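Local coordinates for p800 reaction center core protein (Heliobacterium modesticaldum, PDB 5V8K) that forms one half of the homodimeric core of the heliobacterial photosynthetic reaction centre, binding bacteriochlorophyll g pigments and, with its partner subunit, a [4Fe-4S] cluster, at residues V552-H557 against A565-N570; Q541-R546 against L573-G578. All blocks are in the same frame, centred on the assembly; numbering follows the deposited sequence.

Contact 1 of 2, residues V552-H557 against A565-N570. With GBF (Bacteriochlorophyll g), chain B.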
loop_
_atom_site.group_PDB
_atom_site.type_symbol
_atom_site.label_atom_id
_atom_site.label_comp_id
_atom_site.label_asym_id
_atom_site.label_seq_id
_atom_site.Cartn_x
_atom_site.Cartn_y
_atom_site.Cartn_z
ATOM N N VAL A 552 -4.744 6.682 26.458
ATOM C CA VAL A 552 -4.930 5.402 27.130
ATOM C C VAL A 552 -3.591 4.681 27.278
ATOM O O VAL A 552 -3.306 4.081 28.317
ATOM C CB VAL A 552 -5.947 4.557 26.337
ATOM C CG1 VAL A 552 -6.086 3.139 26.925
ATOM C CG2 VAL A 552 -7.276 5.246 26.333
ATOM N N LEU A 553 -2.777 4.687 26.221
ATOM C CA LEU A 553 -1.473 4.040 26.293
ATOM C C LEU A 553 -0.564 4.731 27.333
ATOM O O LEU A 553 0.091 4.068 28.151
ATOM C CB LEU A 553 -0.830 4.039 24.906
ATOM C CG LEU A 553 -1.489 3.073 23.904
ATOM C CD1 LEU A 553 -1.163 3.445 22.509
ATOM C CD2 LEU A 553 -1.028 1.690 24.156
ATOM N N LYS A 554 -0.517 6.064 27.318
ATOM C CA LYS A 554 0.275 6.793 28.319
ATOM C C LYS A 554 -0.217 6.482 29.718
ATOM O O LYS A 554 0.575 6.143 30.604
ATOM C CB LYS A 554 0.228 8.297 28.055
ATOM C CG LYS A 554 1.050 9.180 29.081
ATOM C CD LYS A 554 0.950 10.657 28.712
ATOM C CE LYS A 554 1.516 11.598 29.818
ATOM N NZ LYS A 554 2.967 11.304 30.003
ATOM N N TRP A 555 -1.530 6.582 29.939
ATOM C CA TRP A 555 -2.102 6.251 31.244
ATOM C C TRP A 555 -1.733 4.836 31.676
ATOM O O TRP A 555 -1.363 4.607 32.822
ATOM C CB TRP A 555 -3.630 6.424 31.213
ATOM C CG TRP A 555 -4.327 6.008 32.466
ATOM C CD1 TRP A 555 -4.579 6.781 33.561
ATOM C CD2 TRP A 555 -4.850 4.711 32.759
ATOM N NE1 TRP A 555 -5.236 6.042 34.517
ATOM C CE2 TRP A 555 -5.432 4.773 34.040
ATOM C CE3 TRP A 555 -4.906 3.503 32.044
ATOM C CZ2 TRP A 555 -6.032 3.668 34.646
ATOM C CZ3 TRP A 555 -5.514 2.411 32.637
ATOM C CH2 TRP A 555 -6.071 2.505 33.931
ATOM N N ALA A 556 -1.755 3.881 30.762
ATOM C CA ALA A 556 -1.485 2.501 31.165
ATOM C C ALA A 556 -0.035 2.318 31.580
ATOM O O ALA A 556 0.265 1.576 32.520
ATOM C CB ALA A 556 -1.817 1.551 30.017
ATOM N N HIS A 557 0.880 2.928 30.845
ATOM C CA HIS A 557 2.278 2.874 31.235
ATOM C C HIS A 557 2.489 3.524 32.612
ATOM O O HIS A 557 3.202 2.982 33.462
ATOM C CB HIS A 557 3.133 3.538 30.165
ATOM C CG HIS A 557 3.253 2.739 28.908
ATOM N ND1 HIS A 557 2.252 2.685 27.962
ATOM C CD2 HIS A 557 4.262 1.976 28.426
ATOM C CE1 HIS A 557 2.630 1.912 26.959
ATOM N NE2 HIS A 557 3.843 1.471 27.215
ATOM N N ALA A 565 8.483 5.307 29.541
ATOM C CA ALA A 565 8.103 4.714 28.265
ATOM C C ALA A 565 6.773 5.269 27.755
ATOM O O ALA A 565 6.637 5.563 26.570
ATOM C CB ALA A 565 8.034 3.192 28.415
ATOM N N GLY A 566 5.792 5.461 28.640
ATOM C CA GLY A 566 4.531 6.056 28.225
ATOM C C GLY A 566 4.669 7.420 27.577
ATOM O O GLY A 566 3.781 7.825 26.830
ATOM N N LYS A 567 5.759 8.144 27.858
ATOM C CA LYS A 567 5.997 9.431 27.201
ATOM C C LYS A 567 6.041 9.325 25.685
ATOM O O LYS A 567 5.861 10.332 24.997
ATOM C CB LYS A 567 7.303 10.038 27.710
ATOM C CG LYS A 567 7.138 10.733 29.009
ATOM C CD LYS A 567 8.445 10.907 29.711
ATOM C CE LYS A 567 8.262 11.825 30.925
ATOM N NZ LYS A 567 9.205 11.490 32.041
ATOM N N MET A 568 6.299 8.130 25.161
ATOM C CA MET A 568 6.194 7.877 23.730
ATOM C C MET A 568 4.801 8.237 23.218
ATOM O O MET A 568 4.630 8.551 22.034
ATOM C CB MET A 568 6.494 6.394 23.473
ATOM C CG MET A 568 6.399 5.892 22.024
ATOM S SD MET A 568 7.597 6.651 20.893
ATOM C CE MET A 568 9.107 6.639 21.820
ATOM N N TYR A 569 3.800 8.180 24.103
ATOM C CA TYR A 569 2.423 8.524 23.788
ATOM C C TYR A 569 1.936 9.737 24.566
ATOM O O TYR A 569 0.743 9.858 24.856
ATOM C CB TYR A 569 1.509 7.321 24.027
ATOM C CG TYR A 569 1.829 6.254 23.038
ATOM C CD1 TYR A 569 1.467 6.403 21.727
ATOM C CD2 TYR A 569 2.540 5.131 23.392
ATOM C CE1 TYR A 569 1.805 5.458 20.785
ATOM C CE2 TYR A 569 2.873 4.165 22.448
ATOM C CZ TYR A 569 2.506 4.339 21.160
ATOM O OH TYR A 569 2.793 3.384 20.195
ATOM N N ASN A 570 2.854 10.672 24.861
ATOM C CA ASN A 570 2.481 11.976 25.419
ATOM C C ASN A 570 1.471 12.670 24.524
ATOM O O ASN A 570 0.568 13.355 25.005
ATOM C CB ASN A 570 3.715 12.871 25.555
ATOM C CG ASN A 570 4.143 13.091 26.973
ATOM O OD1 ASN A 570 3.832 12.337 27.897
ATOM N ND2 ASN A 570 4.907 14.136 27.147
HETATM MG MG GBF B . 5.146 -0.377 26.361
HETATM C CHA GBF B . 1.974 -1.925 26.169
HETATM C CHB GBF B . 5.661 -1.848 29.235
HETATM C CHC GBF B . 8.441 0.527 25.918
HETATM C CHD GBF B . 4.545 0.654 22.990
HETATM N NA GBF B . 4.060 -1.572 27.480
HETATM C C1A GBF B . 2.858 -2.160 27.373
HETATM C C2A GBF B . 2.495 -3.175 28.413
HETATM C C3A GBF B . 3.447 -2.709 29.536
HETATM C C4A GBF B . 4.450 -1.989 28.692
HETATM C CMA GBF B . 2.933 -1.717 30.569
HETATM C CAA GBF B . 2.871 -4.465 27.723
HETATM C CBA GBF B . 3.353 -5.589 28.568
HETATM C CGA GBF B . 3.644 -6.697 27.611
HETATM O O1A GBF B . 2.748 -7.459 27.317
HETATM O O2A GBF B . 5.009 -6.981 27.202
HETATM N NB GBF B . 6.839 -0.742 27.406
HETATM C C1B GBF B . 6.852 -1.220 28.650
HETATM C C2B GBF B . 8.142 -1.124 29.173
HETATM C C3B GBF B . 8.882 -0.481 28.205
HETATM C C4B GBF B . 8.013 -0.185 27.150
HETATM C CMB GBF B . 8.648 -1.646 30.486
HETATM C CAB GBF B . 10.307 -0.129 28.264
HETATM C CBB GBF B . 11.204 -0.257 29.237
HETATM N NC GBF B . 6.228 0.412 24.810
HETATM C C1C GBF B . 7.511 0.736 24.797
HETATM C C2C GBF B . 8.200 1.451 23.697
HETATM C C3C GBF B . 6.960 1.385 22.911
HETATM C C4C GBF B . 5.871 0.819 23.565
HETATM C CMC GBF B . 8.487 2.898 24.120
HETATM C CAC GBF B . 6.811 1.938 21.537
HETATM C CBC GBF B . 7.936 2.569 20.736
HETATM N ND GBF B . 3.790 -0.612 24.875
HETATM C C1D GBF B . 3.522 -0.089 23.713
HETATM C C2D GBF B . 2.070 -0.250 23.040
HETATM C C3D GBF B . 1.631 -0.971 24.133
HETATM C C4D GBF B . 2.552 -1.185 25.160
HETATM C CMD GBF B . 1.458 0.176 21.771
HETATM C CAD GBF B . 0.427 -1.771 24.406
HETATM O OBD GBF B . -0.787 -1.702 23.974
HETATM C CBD GBF B . 0.613 -2.325 25.771
HETATM C CGD GBF B . -0.280 -1.631 26.732
HETATM O O1D GBF B . -0.068 -0.475 27.067
HETATM O O2D GBF B . -1.414 -2.251 27.301
HETATM C CED GBF B . -2.376 -1.298 27.735
HETATM C C1 GBF B . 5.332 -8.265 26.673
HETATM C C2 GBF B . 6.787 -8.418 26.291
HETATM C C3 GBF B . 7.701 -8.920 27.130
HETATM C C4 GBF B . 9.130 -9.060 26.675
HETATM C C5 GBF B . 7.310 -9.322 28.536
#

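Contact 2 of 2, residues Q541-R546 against L573-G578. With AOH (8(1)-OH-Chlorophyll aF), chain E.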
loop_
_atom_site.group_PDB
_atom_site.type_symbol
_atom_site.label_atom_id
_atom_site.label_comp_id
_atom_site.label_asym_id
_atom_site.label_seq_id
_atom_site.Cartn_x
_atom_site.Cartn_y
_atom_site.Cartn_z
ATOM N N GLN A 541 -6.440 10.395 7.187
ATOM C CA GLN A 541 -7.281 11.323 7.956
ATOM C C GLN A 541 -7.690 10.730 9.300
ATOM O O GLN A 541 -8.873 10.446 9.519
ATOM C CB GLN A 541 -8.545 11.673 7.158
ATOM C CG GLN A 541 -8.310 12.543 5.961
ATOM C CD GLN A 541 -9.492 12.536 5.029
ATOM O OE1 GLN A 541 -10.623 12.544 5.485
ATOM N NE2 GLN A 541 -9.241 12.515 3.727
ATOM N N TYR A 542 -6.726 10.499 10.198
ATOM C CA TYR A 542 -7.016 9.775 11.428
ATOM C C TYR A 542 -6.186 10.278 12.612
ATOM O O TYR A 542 -6.008 9.555 13.599
ATOM C CB TYR A 542 -6.801 8.274 11.208
ATOM C CG TYR A 542 -8.093 7.544 10.888
ATOM C CD1 TYR A 542 -8.960 7.164 11.888
ATOM C CD2 TYR A 542 -8.433 7.237 9.579
ATOM C CE1 TYR A 542 -10.151 6.543 11.615
ATOM C CE2 TYR A 542 -9.634 6.606 9.274
ATOM C CZ TYR A 542 -10.485 6.244 10.293
ATOM O OH TYR A 542 -11.672 5.607 10.000
ATOM N N ARG A 543 -5.719 11.522 12.558
ATOM C CA ARG A 543 -4.828 11.994 13.603
ATOM C C ARG A 543 -5.541 12.132 14.938
ATOM O O ARG A 543 -4.960 11.834 15.988
ATOM C CB ARG A 543 -4.228 13.317 13.202
ATOM C CG ARG A 543 -3.024 13.693 14.095
ATOM C CD ARG A 543 -3.425 14.579 15.271
ATOM N NE ARG A 543 -2.324 14.752 16.209
ATOM C CZ ARG A 543 -2.398 15.515 17.288
ATOM N NH1 ARG A 543 -3.523 16.148 17.560
ATOM N NH2 ARG A 543 -1.363 15.634 18.095
ATOM N N GLY A 544 -6.775 12.636 14.933
ATOM C CA GLY A 544 -7.515 12.758 16.176
ATOM C C GLY A 544 -7.746 11.431 16.867
ATOM O O GLY A 544 -7.658 11.331 18.096
ATOM N N SER A 545 -8.081 10.396 16.093
ATOM C CA SER A 545 -8.211 9.056 16.654
ATOM C C SER A 545 -6.974 8.684 17.467
ATOM O O SER A 545 -7.077 8.180 18.591
ATOM C CB SER A 545 -8.419 8.045 15.533
ATOM O OG SER A 545 -8.591 6.767 16.086
ATOM N N ARG A 546 -5.792 8.901 16.882
ATOM C CA ARG A 546 -4.538 8.521 17.512
ATOM C C ARG A 546 -4.234 9.352 18.761
ATOM O O ARG A 546 -3.728 8.825 19.753
ATOM C CB ARG A 546 -3.419 8.657 16.481
ATOM C CG ARG A 546 -3.503 7.589 15.386
ATOM C CD ARG A 546 -2.722 7.964 14.134
ATOM N NE ARG A 546 -1.456 8.652 14.385
ATOM C CZ ARG A 546 -1.088 9.786 13.801
ATOM N NH1 ARG A 546 0.064 10.353 14.126
ATOM N NH2 ARG A 546 -1.860 10.391 12.915
ATOM N N LEU A 573 1.809 12.316 17.038
ATOM C CA LEU A 573 2.373 13.230 16.065
ATOM C C LEU A 573 1.260 14.118 15.504
ATOM O O LEU A 573 0.137 13.661 15.276
ATOM C CB LEU A 573 3.037 12.444 14.947
ATOM C CG LEU A 573 4.189 11.521 15.332
ATOM C CD1 LEU A 573 4.417 10.670 14.156
ATOM C CD2 LEU A 573 5.371 12.309 15.609
ATOM N N SER A 574 1.564 15.396 15.324
ATOM C CA SER A 574 0.612 16.370 14.821
ATOM C C SER A 574 0.406 16.189 13.324
ATOM O O SER A 574 1.108 15.423 12.667
ATOM C CB SER A 574 1.094 17.785 15.115
ATOM O OG SER A 574 2.284 18.091 14.399
ATOM N N LEU A 575 -0.593 16.895 12.783
ATOM C CA LEU A 575 -0.838 16.849 11.343
ATOM C C LEU A 575 0.442 17.154 10.591
ATOM O O LEU A 575 0.844 16.400 9.706
ATOM C CB LEU A 575 -1.942 17.839 10.929
ATOM C CG LEU A 575 -3.353 17.561 11.465
ATOM C CD1 LEU A 575 -4.246 18.651 11.057
ATOM C CD2 LEU A 575 -3.934 16.207 10.953
ATOM N N LYS A 576 1.100 18.259 10.946
ATOM C CA LYS A 576 2.294 18.710 10.236
ATOM C C LYS A 576 3.451 17.725 10.372
ATOM O O LYS A 576 4.135 17.428 9.383
ATOM C CB LYS A 576 2.719 20.083 10.756
ATOM C CG LYS A 576 1.720 21.136 10.497
ATOM C CD LYS A 576 1.982 22.407 11.296
ATOM C CE LYS A 576 2.997 23.263 10.630
ATOM N NZ LYS A 576 2.920 24.627 11.153
ATOM N N GLU A 577 3.690 17.219 11.590
ATOM C CA GLU A 577 4.792 16.284 11.816
ATOM C C GLU A 577 4.538 14.979 11.095
ATOM O O GLU A 577 5.434 14.432 10.441
ATOM C CB GLU A 577 4.997 15.994 13.311
ATOM C CG GLU A 577 5.297 17.166 14.174
ATOM C CD GLU A 577 5.133 16.884 15.675
ATOM O OE1 GLU A 577 4.321 16.013 16.070
ATOM O OE2 GLU A 577 5.804 17.577 16.475
ATOM N N GLY A 578 3.325 14.450 11.235
ATOM C CA GLY A 578 3.004 13.162 10.645
ATOM C C GLY A 578 3.020 13.181 9.132
ATOM O O GLY A 578 3.371 12.189 8.499
HETATM C C1 AOH E . -1.632 -2.695 20.961
HETATM C C2 AOH E . -0.477 -2.703 19.996
HETATM C C3 AOH E . -0.314 -3.612 19.044
HETATM C C4 AOH E . -1.267 -4.726 18.864
HETATM C C5 AOH E . 0.912 -3.524 18.186
HETATM C C6 AOH E . 2.021 -4.427 18.713
HETATM C C7 AOH E . 3.045 -4.468 17.602
HETATM C C8 AOH E . 4.162 -5.179 17.697
HETATM C C9 AOH E . 4.447 -5.912 18.974
HETATM C C10 AOH E . 5.174 -5.116 16.580
HETATM C C11 AOH E . 5.024 -5.981 15.352
HETATM C C15 AOH E . 5.751 -7.518 12.936
HETATM C C14 AOH E . 7.915 -6.120 12.699
HETATM C C13 AOH E . 6.645 -6.434 13.451
HETATM C C12 AOH E . 6.297 -5.742 14.553
HETATM N NB AOH E . -0.884 0.128 13.505
HETATM N ND AOH E . -3.632 3.042 14.182
HETATM C C1A AOH E . -2.739 1.913 16.889
HETATM C C1B AOH E . -0.163 -0.557 14.418
HETATM C C1C AOH E . -1.944 1.166 10.878
HETATM C C1D AOH E . -4.345 3.791 13.328
HETATM C C2A AOH E . -2.563 1.312 18.255
HETATM C C2B AOH E . 0.777 -1.400 13.828
HETATM C C2C AOH E . -2.475 1.487 9.636
HETATM C C2D AOH E . -5.186 4.651 14.011
HETATM C C3A AOH E . -1.309 0.495 17.945
HETATM C C3B AOH E . 0.579 -1.228 12.463
HETATM C C3C AOH E . -3.409 2.479 9.864
HETATM C C3D AOH E . -4.972 4.394 15.361
HETATM C C4A AOH E . -1.187 0.472 16.443
HETATM C C4B AOH E . -0.461 -0.314 12.304
HETATM C C4C AOH E . -3.370 2.680 11.254
HETATM C C4D AOH E . -4.034 3.367 15.451
HETATM C CAA AOH E . -3.796 0.534 18.690
HETATM C CAB AOH E . 1.449 -1.944 11.544
HETATM C CAC AOH E . -4.258 3.076 8.826
HETATM C CAD AOH E . -5.467 4.583 16.753
HETATM C CBA AOH E . -3.774 0.272 20.197
HETATM C CBB AOH E . 1.661 -1.691 10.287
HETATM C CBC AOH E . -4.281 4.569 8.811
HETATM C CBD AOH E . -4.639 3.736 17.663
HETATM C CED AOH E . -1.983 5.995 19.331
HETATM C CGA AOH E . -3.398 -1.133 20.561
HETATM C CGD AOH E . -3.908 4.595 18.663
HETATM C CHA AOH E . -3.738 2.996 16.764
HETATM C CHB AOH E . -0.336 -0.393 15.885
HETATM C CHC AOH E . -0.922 0.138 11.001
HETATM C CHD AOH E . -4.245 3.667 11.860
HETATM C CMA AOH E . -0.046 1.094 18.550
HETATM C CMB AOH E . 1.799 -2.299 14.487
HETATM C CMC AOH E . -2.137 0.864 8.312
HETATM C CMD AOH E . -6.092 5.648 13.346
HETATM N NA AOH E . -2.009 1.390 15.907
HETATM N NC AOH E . -2.458 1.909 11.867
HETATM O O1 AOH E . -5.627 2.625 8.975
HETATM O O1A AOH E . -3.880 -2.102 19.987
HETATM O O1D AOH E . -4.308 4.725 19.807
HETATM O O2A AOH E . -2.092 -1.350 21.024
HETATM O O2D AOH E . -2.697 5.286 18.293
HETATM O OBD AOH E . -6.190 5.607 17.016
HETATM MG MG AOH E . -2.086 1.751 13.900
HETATM O O HOH W 1 -0.091 12.710 12.389
HETATM O O HOH W 2 -0.351 3.383 13.921
#

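Contact 1 of 2, residues V552-H557 against A565-N570
Leu-553 and Tyr-569 meet methyl to ring where the chain turns back after helix 543-560 through the short helix 563-566, a helical turn that presents an axial histidine to a bacteriochlorophyll g. Leu-553 CD1 sits over the centre of the Tyr-569 ring, 3.8 Å from the centroid and only 4° off the ring normal, a CH-pi contact. The ring thus has the leucine methyl on one face and Met-568 CG, offset toward the rim, on the other, while the pigment's CHD meets its edge in plane. The other leucine methyl, CD2, reaches the pigment's keto oxygen OBD at 3.4 Å.

One turn on, His-557 ND1 donates to Leu-553 O at 2.6 Å, nearly straight at 173° and in the imidazole plane. That oxygen also accepts the helical bond from His-557 N, the two donors arriving from opposite faces of its carbonyl plane. The ND1 bond and the ligation of the pigment's magnesium by His-557 NE2 at 2.4 Å together hold the ring's rotation. Ala-565 CB packs on the same macrocycle, 3.6 Å from its C4B. Gly-566, with no side chain, lets the backbones close in: its CA lies 4.3 Å from Lys-554 CA, and His-557 CB packs on it at 3.5 Å.

The second subunit also packs on this helix: its Met-322 touches Leu-553, and Trp-555 makes a cation-pi contact with its Lys-315. The Lys-554 chain runs extended past Tyr-569 O and bends only at its last torsion (chi4 62°), bringing NZ to the exposed Asn-570 OD1 in a hydrogen bond almost in line with the amide C=O; the modelled 2.5 Å is suspiciously short and its exact value doubtful.

Contact 2 of 2, residues Q541-R546 against L573-G578
Arg-543 and Arg-546, one helical turn apart near the start of helix 543-560, both face the backbone of Leu-573 and Ser-574. The direct hydrogen bond comes from Arg-543: its chain bends at chi2 (-94°), and NE donates to Leu-573 O at 2.8 Å with an N-H...O angle of 164°. The acceptor lies at the edge of the guanidinium, while the donor stands well above the carbonyl plane. The same guanidinium also uses NH2 on Ala-572 O and NH1 on Gly-431 O of the second subunit, so it ties this turn to both chains.

Arg-546 works through water. A water bonded to its NH1 (2.9 Å) also bonds Ser-574 O (3.0 Å), while Leu-573 CB packs at the edge of the guanidinium.

Apolar contact is small: Leu-575 CD2 touches Arg-543 CB at 3.7 Å, the two side chains crossing at a slant.

Pigment contacts occupy another flank of the same helix. Ser-545 OG donates to the keto oxygen OBD of the 8(1)-OH-chlorophyll aF at 2.8 Å, and Arg-546 CG lies 3.5 Å from its C3D. A second water, not a protein side chain, binds that pigment's magnesium.

Within 573-578 the polar bonds are reciprocal. Ser-574 N donates to Glu-577 OE1 at 2.9 Å, Glu-577 N donates back to Ser-574 OG at 3.3 Å, and that hydroxyl also bonds the phospholipid. This pair is a capping box, heading helix 575-599 beside the [4Fe-4S] cluster.

Overall arrangement
Contacts 1 and 2 lie about 17 Å apart, centre to centre, on successive parts of helix 543-560: contact 2 at its N-terminal start, contact 1 in its second half. The chain runs through the short helix 563-566 of contact 1 and returns to the start of helix 575-599 in contact 2. Each contact adjoins its own pigment, and the magnesium of the bacteriochlorophyll g (GBF MG) is 14.6 Å from the magnesium of the 8(1)-OH-chlorophyll aF (AOH MG). Tyr-569 of contact 1 touches both pigments. At contact 2 the Leu-575 side chain is about 4 Å from the [4Fe-4S] cluster. Both contacts also touch the second subunit.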